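Local coordinates for large adhesion protein (Lap) involved in biofilm formation (Marinobacter hydrocarbonoclasticus, PDB 6XI3), which probably mediates adhesion during biofilm formation as part of a calcium-binding chain of Ig-like beta-sandwich repeats that extends the adhesin toward its target, at residues L93-L98 with L120-G125; D149-G154 with Q202-N207; T196-A201 with A208-A213. All coordinates share one frame; numbering follows the deposited sequence.

Following the chain from its N terminus, interaction 1 comes first. It pairs the start of strand 96-105 with the residue that ends strand 111-120, so it closes the open end of their hairpin, opposite the connecting loop. It also takes in the linker to strand 126-135. Interaction 1 closes before interaction 2 opens. Interaction 2 brings together two loops 48 residues apart, 149-154 and the turn at 202-207, which joins strands 193-202 and 208-217. Interaction 3 is the hairpin formed by those two strands. Interactions 2 and 3 cross, because their segments alternate along the chain. Interactions 1 and 2 share one calcium ion and one water, and so tie one beta-sandwich to the next.

Interaction 1: L93-L98 with L120-G125; sequences LVDGSL and LDATAG. With CA (calcium ion), chain E.
Asp95 OD2 is gripped by two partners, a calcium ion at 2.3 Å and the backbone N-H of Thr123 at 3.0 Å. Asp95 OD1 accepts the backbone N-H of Ala122, also at 3.0 Å. Both amides come in on the syn side, the one to OD2 17° out of the carboxylate plane. Two amides and a metal thus fix the rotation of this group. CG of Asp95 lies beside its backbone N (chi1 -76°), which carries the carboxylate over to the loop. Asp121 OD1 and the carbonyl oxygen of Thr123 bind the same ion, as does a water. Asp95 OD2 and Asp121 OD1 are 3.1 Å apart, and the shared calcium ion probably offsets their repulsion. Behind the site, Gly96 and Leu120 form an antiparallel hydrogen-bonded pair. The Gly96 N to Leu120 O bond is 3.0 Å and the Leu120 N to Gly96 O bond is 2.8 Å. The Leu120 side chain crosses that of Asp95 at about a right angle. Leu120 CD2 rests on Val94 O at 3.5 Å and touches CB of Leu93. Leu120 CB packs against CD1 of Leu98 at 4.0 Å. Asp149 and Asn205 complete the calcium site from the next domain. The contact lies at the end of the sheet where strands 96-105 and 111-120 are neighbours. Leu98 and Leu120 both pack on Val37 of strand 29-38.

Interaction 2: D149-G154 with Q202-N207; sequences DVAPNG and QDRNGN. With CA (calcium ion), chain E.
The carboxylate of Asp149 is shared between a calcium ion and Arg204. Asp149 OD2 binds the ion at 2.1 Å. Asp149 OD1 forms a salt bridge with Arg204 NH1 at 3.1 Å. NH1 meets OD1 on the anti side, and OD1 lies in the guanidinium plane. The two flat groups are turned 42° apart. With its chain extended from CG to NE (chi3 172°), Arg204 runs past Asp149 and brings its guanidinium against Ala151. Ala151 CA and Val150 O lie over one face, and Pro152 CD approaches Arg204 NH2 obliquely at 3.6 Å. The backbone N-H of Arg204 also bonds to Asp149 O at 2.9 Å. Asn205 OD1 is a second ligand of the ion, and its ND2 donates to Leu120 O. Asp203 OD1 accepts the N-H of Asn205 in an Asx turn and that of Asn207 from the opposite face. Asp203 OD2 takes a bond from a calcium-bound water, which makes it a second-shell residue. Another water bridges Ala151 N and Gln202 O. The contact joins the loop between strands 140-148 and 155-161 to the turn between strands 193-202 and 208-217. Arg204 also touches Val94 and Asp95 of the preceding domain.

Interaction 3: T196-A201 with A208-A213; sequences TVEASA and AVSDSA
Segments 196-201 and 208-213 run antiparallel, their axes 4.6 Å apart at closest approach and 165° between their directions. Val197 with Ala213, Ala199 with Asp211 and Ala201 with Val209 are hydrogen-bonded pairs. Each is joined by two backbone bonds. Glu198 with Ser212 and Ser200 with Ser210 are the non-hydrogen-bonded pairs between them. There the strands come close, and Ser212 CA makes a CA-H...O contact of 2.9 Å with Val197 O.

Glu198, Ser200, Ser210 and Ser212 share one face. The Glu198 chain turns about its CB-CG bond (chi2 79°), which brings its carboxylate over Asp211 O, between Ser210 and Ser212. Glu198 OE2 and that carbonyl oxygen are two acceptors and do not bond. Glu198 OE1 lies 3.5 Å from Ser212 CB, and Glu198 OE2 lies 3.5 Å from Ser210 CB. A water donates to Glu198 OE2 at 2.9 Å and has a weak link to Ser210 OG. The other face carries Val197, Ala199, Ala201, Val209, Asp211 and Ala213. Here Val209 CG2 packs on Ala201 CB at 4.2 Å. Ala199 and Val209 both touch Leu127. Asp211 OD2 accepts the backbone N-H of Val129. Strand 208-217 is the outermost strand of its sheet in this chain, and strand 155-161 flanks 193-202 on its other side. This is a beta hairpin at the edge of an Ig-like beta-sandwich, with the face of Ala199, Val209 and Asp211 against strand 126-135.

Interaction 1: L93-L98 with L120-G125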
loop_
_atom_site.group_PDB
_atom_site.type_symbol
_atom_site.label_atom_id
_atom_site.label_comp_id
_atom_site.label_asym_id
_atom_site.label_seq_id
_atom_site.Cartn_x
_atom_site.Cartn_y
_atom_site.Cartn_z
ATOM N N LEU A 93 -38.541 9.485 31.133
ATOM C CA LEU A 93 -38.876 9.195 29.728
ATOM C C LEU A 93 -37.613 9.376 28.884
ATOM O O LEU A 93 -36.710 10.141 29.299
ATOM C CB LEU A 93 -40.002 10.089 29.224
ATOM C CG LEU A 93 -41.293 10.002 30.043
ATOM C CD1 LEU A 93 -42.375 10.888 29.440
ATOM C CD2 LEU A 93 -41.768 8.568 30.152
ATOM N N VAL A 94 -37.581 8.690 27.744
ATOM C CA VAL A 94 -36.496 8.844 26.738
ATOM C C VAL A 94 -36.930 9.853 25.682
ATOM O O VAL A 94 -38.129 10.093 25.532
ATOM C CB VAL A 94 -36.078 7.498 26.123
ATOM C CG1 VAL A 94 -35.536 6.573 27.194
ATOM C CG2 VAL A 94 -37.184 6.832 25.309
ATOM N N ASP A 95 -35.946 10.382 24.957
ATOM C CA ASP A 95 -36.124 11.375 23.877
ATOM C C ASP A 95 -36.969 10.777 22.747
ATOM O O ASP A 95 -37.016 9.544 22.588
ATOM C CB ASP A 95 -34.765 11.896 23.380
ATOM C CG ASP A 95 -34.094 12.906 24.302
ATOM O OD1 ASP A 95 -34.650 13.164 25.414
ATOM O OD2 ASP A 95 -33.045 13.467 23.889
ATOM N N GLY A 96 -37.551 11.671 21.960
ATOM C CA GLY A 96 -38.439 11.353 20.838
ATOM C C GLY A 96 -39.823 11.911 21.103
ATOM O O GLY A 96 -39.945 12.903 21.869
ATOM N N SER A 97 -40.837 11.295 20.509
ATOM C CA SER A 97 -42.239 11.760 20.615
ATOM C C SER A 97 -42.731 11.541 22.049
ATOM O O SER A 97 -42.316 10.579 22.699
ATOM C CB SER A 97 -43.104 11.032 19.635
ATOM O OG SER A 97 -43.036 9.642 19.942
ATOM N N LEU A 98 -43.585 12.435 22.520
ATOM C CA LEU A 98 -44.368 12.263 23.764
ATOM C C LEU A 98 -45.824 12.254 23.344
ATOM O O LEU A 98 -46.201 13.180 22.600
ATOM C CB LEU A 98 -44.129 13.442 24.710
ATOM C CG LEU A 98 -42.699 13.619 25.191
ATOM C CD1 LEU A 98 -42.561 14.903 25.998
ATOM C CD2 LEU A 98 -42.278 12.404 26.001
ATOM N N LEU A 120 -39.420 15.415 23.101
ATOM C CA LEU A 120 -38.439 15.527 24.199
ATOM C C LEU A 120 -37.029 15.387 23.602
ATOM O O LEU A 120 -36.805 14.425 22.828
ATOM C CB LEU A 120 -38.708 14.406 25.202
ATOM C CG LEU A 120 -37.774 14.324 26.409
ATOM C CD1 LEU A 120 -37.803 15.598 27.248
ATOM C CD2 LEU A 120 -38.138 13.132 27.282
ATOM N N ASP A 121 -36.128 16.297 23.975
ATOM C CA ASP A 121 -34.700 16.273 23.557
ATOM C C ASP A 121 -33.854 16.793 24.714
ATOM O O ASP A 121 -33.403 17.930 24.664
ATOM C CB ASP A 121 -34.485 17.015 22.246
ATOM C CG ASP A 121 -33.074 16.824 21.676
ATOM O OD1 ASP A 121 -32.299 15.951 22.167
ATOM O OD2 ASP A 121 -32.789 17.508 20.726
ATOM N N ALA A 122 -33.796 15.982 25.759
ATOM C CA ALA A 122 -33.079 16.227 27.010
ATOM C C ALA A 122 -31.659 15.685 26.882
ATOM O O ALA A 122 -30.882 16.058 27.730
ATOM C CB ALA A 122 -33.795 15.567 28.162
ATOM N N THR A 123 -31.367 14.801 25.917
ATOM C CA THR A 123 -30.022 14.149 25.806
ATOM C C THR A 123 -29.431 14.367 24.402
ATOM O O THR A 123 -30.110 14.056 23.401
ATOM C CB THR A 123 -30.102 12.668 26.195
ATOM O OG1 THR A 123 -30.732 12.563 27.469
ATOM C CG2 THR A 123 -28.750 12.000 26.301
ATOM N N ALA A 124 -28.209 14.907 24.323
ATOM C CA ALA A 124 -27.472 15.097 23.053
ATOM C C ALA A 124 -27.082 13.712 22.525
ATOM O O ALA A 124 -26.550 12.923 23.303
ATOM C CB ALA A 124 -26.250 15.983 23.244
ATOM N N GLY A 125 -27.399 13.416 21.266
ATOM C CA GLY A 125 -26.999 12.158 20.622
ATOM C C GLY A 125 -25.504 12.178 20.333
ATOM O O GLY A 125 -24.990 13.265 19.977
HETATM CA CA CA E . -31.845 13.726 21.986
HETATM O O HOH W 1 -30.423 14.196 20.127
#

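Interaction 2: D149-G154 with Q202-N207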
loop_
_atom_site.group_PDB
_atom_site.type_symbol
_atom_site.label_atom_id
_atom_site.label_comp_id
_atom_site.label_asym_id
_atom_site.label_seq_id
_atom_site.Cartn_x
_atom_site.Cartn_y
_atom_site.Cartn_z
ATOM N N ASP A 149 -28.128 8.600 23.619
ATOM C CA ASP A 149 -29.455 8.846 23.007
ATOM C C ASP A 149 -29.690 7.995 21.750
ATOM O O ASP A 149 -30.443 8.421 20.883
ATOM C CB ASP A 149 -29.662 10.315 22.643
ATOM C CG ASP A 149 -31.157 10.645 22.606
ATOM O OD1 ASP A 149 -31.886 9.884 23.245
ATOM O OD2 ASP A 149 -31.557 11.598 21.897
ATOM N N VAL A 150 -29.094 6.818 21.661
ATOM C CA VAL A 150 -29.433 5.805 20.622
ATOM C C VAL A 150 -30.128 4.637 21.317
ATOM O O VAL A 150 -29.578 4.151 22.309
ATOM C CB VAL A 150 -28.171 5.324 19.884
ATOM C CG1 VAL A 150 -28.508 4.239 18.855
ATOM C CG2 VAL A 150 -27.449 6.492 19.251
ATOM N N ALA A 151 -31.295 4.221 20.817
ATOM C CA ALA A 151 -32.169 3.225 21.482
ATOM C C ALA A 151 -31.468 1.878 21.510
ATOM O O ALA A 151 -30.934 1.446 20.495
ATOM C CB ALA A 151 -33.510 3.101 20.776
ATOM N N PRO A 152 -31.491 1.146 22.638
ATOM C CA PRO A 152 -31.080 -0.258 22.628
ATOM C C PRO A 152 -31.794 -1.032 21.506
ATOM O O PRO A 152 -32.900 -0.636 21.130
ATOM C CB PRO A 152 -31.463 -0.740 24.032
ATOM C CG PRO A 152 -31.348 0.502 24.866
ATOM C CD PRO A 152 -31.868 1.618 23.979
ATOM N N ASN A 153 -31.102 -2.029 20.936
ATOM C CA ASN A 153 -31.497 -2.816 19.730
ATOM C C ASN A 153 -31.416 -1.970 18.458
ATOM O O ASN A 153 -31.649 -2.540 17.394
ATOM C CB ASN A 153 -32.880 -3.460 19.871
ATOM C CG ASN A 153 -32.808 -4.579 20.874
ATOM O OD1 ASN A 153 -32.056 -5.531 20.672
ATOM N ND2 ASN A 153 -33.481 -4.413 21.998
ATOM N N GLY A 154 -31.064 -0.683 18.552
ATOM C CA GLY A 154 -30.622 0.107 17.395
ATOM C C GLY A 154 -29.417 -0.551 16.726
ATOM O O GLY A 154 -28.718 -1.346 17.390
ATOM N N GLN A 202 -28.551 6.359 14.423
ATOM C CA GLN A 202 -29.510 7.479 14.508
ATOM C C GLN A 202 -29.915 7.615 15.978
ATOM O O GLN A 202 -30.162 6.594 16.617
ATOM C CB GLN A 202 -30.672 7.221 13.541
ATOM C CG GLN A 202 -31.435 8.483 13.191
ATOM C CD GLN A 202 -32.529 8.263 12.173
ATOM O OE1 GLN A 202 -33.623 7.768 12.479
ATOM N NE2 GLN A 202 -32.245 8.706 10.962
ATOM N N ASP A 203 -29.920 8.826 16.507
ATOM C CA ASP A 203 -30.358 9.078 17.889
ATOM C C ASP A 203 -31.897 9.160 17.864
ATOM O O ASP A 203 -32.528 9.127 16.771
ATOM C CB ASP A 203 -29.629 10.284 18.493
ATOM C CG ASP A 203 -30.114 11.641 18.048
ATOM O OD1 ASP A 203 -31.183 11.710 17.390
ATOM O OD2 ASP A 203 -29.425 12.635 18.379
ATOM N N ARG A 204 -32.496 9.223 19.031
ATOM C CA ARG A 204 -33.966 9.087 19.155
ATOM C C ARG A 204 -34.645 10.349 18.631
ATOM O O ARG A 204 -35.870 10.335 18.522
ATOM C CB ARG A 204 -34.321 8.846 20.607
ATOM C CG ARG A 204 -33.755 7.576 21.206
ATOM C CD ARG A 204 -34.346 7.513 22.592
ATOM N NE ARG A 204 -34.087 6.289 23.299
ATOM C CZ ARG A 204 -33.109 6.092 24.165
ATOM N NH1 ARG A 204 -32.208 7.025 24.398
ATOM N NH2 ARG A 204 -32.990 4.924 24.748
ATOM N N ASN A 205 -33.905 11.422 18.340
ATOM C CA ASN A 205 -34.521 12.607 17.687
ATOM C C ASN A 205 -34.296 12.554 16.173
ATOM O O ASN A 205 -34.588 13.528 15.527
ATOM C CB ASN A 205 -34.050 13.915 18.317
ATOM C CG ASN A 205 -34.461 14.013 19.764
ATOM O OD1 ASN A 205 -33.681 13.645 20.642
ATOM N ND2 ASN A 205 -35.682 14.485 20.000
ATOM N N GLY A 206 -33.846 11.434 15.624
ATOM C CA GLY A 206 -33.713 11.279 14.162
ATOM C C GLY A 206 -32.435 11.895 13.605
ATOM O O GLY A 206 -32.400 12.113 12.388
ATOM N N ASN A 207 -31.412 12.147 14.433
ATOM C CA ASN A 207 -30.156 12.800 13.974
ATOM C C ASN A 207 -29.100 11.716 13.760
ATOM O O ASN A 207 -28.938 10.828 14.656
ATOM C CB ASN A 207 -29.613 13.852 14.946
ATOM C CG ASN A 207 -30.602 14.952 15.256
ATOM O OD1 ASN A 207 -31.132 15.004 16.356
ATOM N ND2 ASN A 207 -30.915 15.778 14.281
HETATM CA CA CA E . -31.845 13.726 21.986
HETATM O O HOH W 2 -32.125 5.655 18.252
HETATM O O HOH W 1 -30.423 14.196 20.127
#

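Interaction 3: T196-A201 with A208-A213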
loop_
_atom_site.group_PDB
_atom_site.type_symbol
_atom_site.label_atom_id
_atom_site.label_comp_id
_atom_site.label_asym_id
_atom_site.label_seq_id
_atom_site.Cartn_x
_atom_site.Cartn_y
_atom_site.Cartn_z
ATOM N N THR A 196 -9.483 2.727 7.507
ATOM C CA THR A 196 -10.383 3.724 8.120
ATOM C C THR A 196 -11.635 2.985 8.583
ATOM O O THR A 196 -12.260 2.310 7.739
ATOM C CB THR A 196 -10.716 4.834 7.125
ATOM O OG1 THR A 196 -9.510 5.555 6.940
ATOM C CG2 THR A 196 -11.789 5.767 7.634
ATOM N N VAL A 197 -12.001 3.120 9.856
ATOM C CA VAL A 197 -13.241 2.498 10.383
ATOM C C VAL A 197 -14.260 3.620 10.611
ATOM O O VAL A 197 -13.959 4.533 11.397
ATOM C CB VAL A 197 -12.990 1.647 11.638
ATOM C CG1 VAL A 197 -14.283 1.069 12.198
ATOM C CG2 VAL A 197 -12.034 0.509 11.344
ATOM N N GLU A 198 -15.405 3.550 9.934
ATOM C CA GLU A 198 -16.511 4.515 10.114
ATOM C C GLU A 198 -17.719 3.798 10.735
ATOM O O GLU A 198 -18.048 2.670 10.292
ATOM C CB GLU A 198 -16.826 5.158 8.768
ATOM C CG GLU A 198 -18.027 6.078 8.805
ATOM C CD GLU A 198 -17.739 7.454 9.376
ATOM O OE1 GLU A 198 -16.625 7.973 9.124
ATOM O OE2 GLU A 198 -18.623 8.005 10.077
ATOM N N ALA A 199 -18.347 4.435 11.730
ATOM C CA ALA A 199 -19.539 3.908 12.431
ATOM C C ALA A 199 -20.585 5.012 12.488
ATOM O O ALA A 199 -20.200 6.178 12.654
ATOM C CB ALA A 199 -19.192 3.388 13.805
ATOM N N SER A 200 -21.851 4.644 12.293
ATOM C CA SER A 200 -22.979 5.593 12.250
ATOM C C SER A 200 -24.259 4.936 12.790
ATOM O O SER A 200 -24.459 3.709 12.708
ATOM C CB SER A 200 -23.137 6.178 10.863
ATOM O OG SER A 200 -23.569 5.194 9.929
ATOM N N ALA A 201 -25.123 5.765 13.336
ATOM C CA ALA A 201 -26.415 5.311 13.891
ATOM C C ALA A 201 -27.334 6.522 13.912
ATOM O O ALA A 201 -26.919 7.563 13.405
ATOM C CB ALA A 201 -26.189 4.689 15.243
ATOM N N ALA A 208 -28.399 11.776 12.621
ATOM C CA ALA A 208 -27.265 10.867 12.340
ATOM C C ALA A 208 -26.171 11.163 13.370
ATOM O O ALA A 208 -25.870 12.339 13.565
ATOM C CB ALA A 208 -26.784 11.050 10.917
ATOM N N VAL A 209 -25.664 10.145 14.065
ATOM C CA VAL A 209 -24.451 10.248 14.930
ATOM C C VAL A 209 -23.388 9.303 14.350
ATOM O O VAL A 209 -23.729 8.177 13.899
ATOM C CB VAL A 209 -24.735 9.950 16.415
ATOM C CG1 VAL A 209 -25.629 11.016 17.059
ATOM C CG2 VAL A 209 -25.330 8.565 16.620
ATOM N N SER A 210 -22.137 9.746 14.350
ATOM C CA SER A 210 -21.047 9.040 13.643
ATOM C C SER A 210 -19.691 9.321 14.296
ATOM O O SER A 210 -19.514 10.358 15.007
ATOM C CB SER A 210 -21.041 9.414 12.193
ATOM O OG SER A 210 -20.583 10.733 12.047
ATOM N N ASP A 211 -18.760 8.406 14.048
ATOM C CA ASP A 211 -17.366 8.552 14.521
ATOM C C ASP A 211 -16.516 7.722 13.564
ATOM O O ASP A 211 -17.084 6.879 12.840
ATOM C CB ASP A 211 -17.208 8.122 15.977
ATOM C CG ASP A 211 -15.840 8.452 16.560
ATOM O OD1 ASP A 211 -15.239 9.444 16.120
ATOM O OD2 ASP A 211 -15.374 7.698 17.415
ATOM N N SER A 212 -15.213 7.975 13.537
ATOM C CA SER A 212 -14.290 7.117 12.765
ATOM C C SER A 212 -13.039 6.870 13.583
ATOM O O SER A 212 -12.862 7.494 14.613
ATOM C CB SER A 212 -14.005 7.693 11.389
ATOM O OG SER A 212 -13.348 8.940 11.498
ATOM N N ALA A 213 -12.286 5.858 13.187
ATOM C CA ALA A 213 -10.983 5.523 13.773
ATOM C C ALA A 213 -10.087 5.034 12.637
ATOM O O ALA A 213 -10.586 4.801 11.515
ATOM C CB ALA A 213 -11.156 4.497 14.854
HETATM O O HOH W 3 -17.347 10.440 11.126
#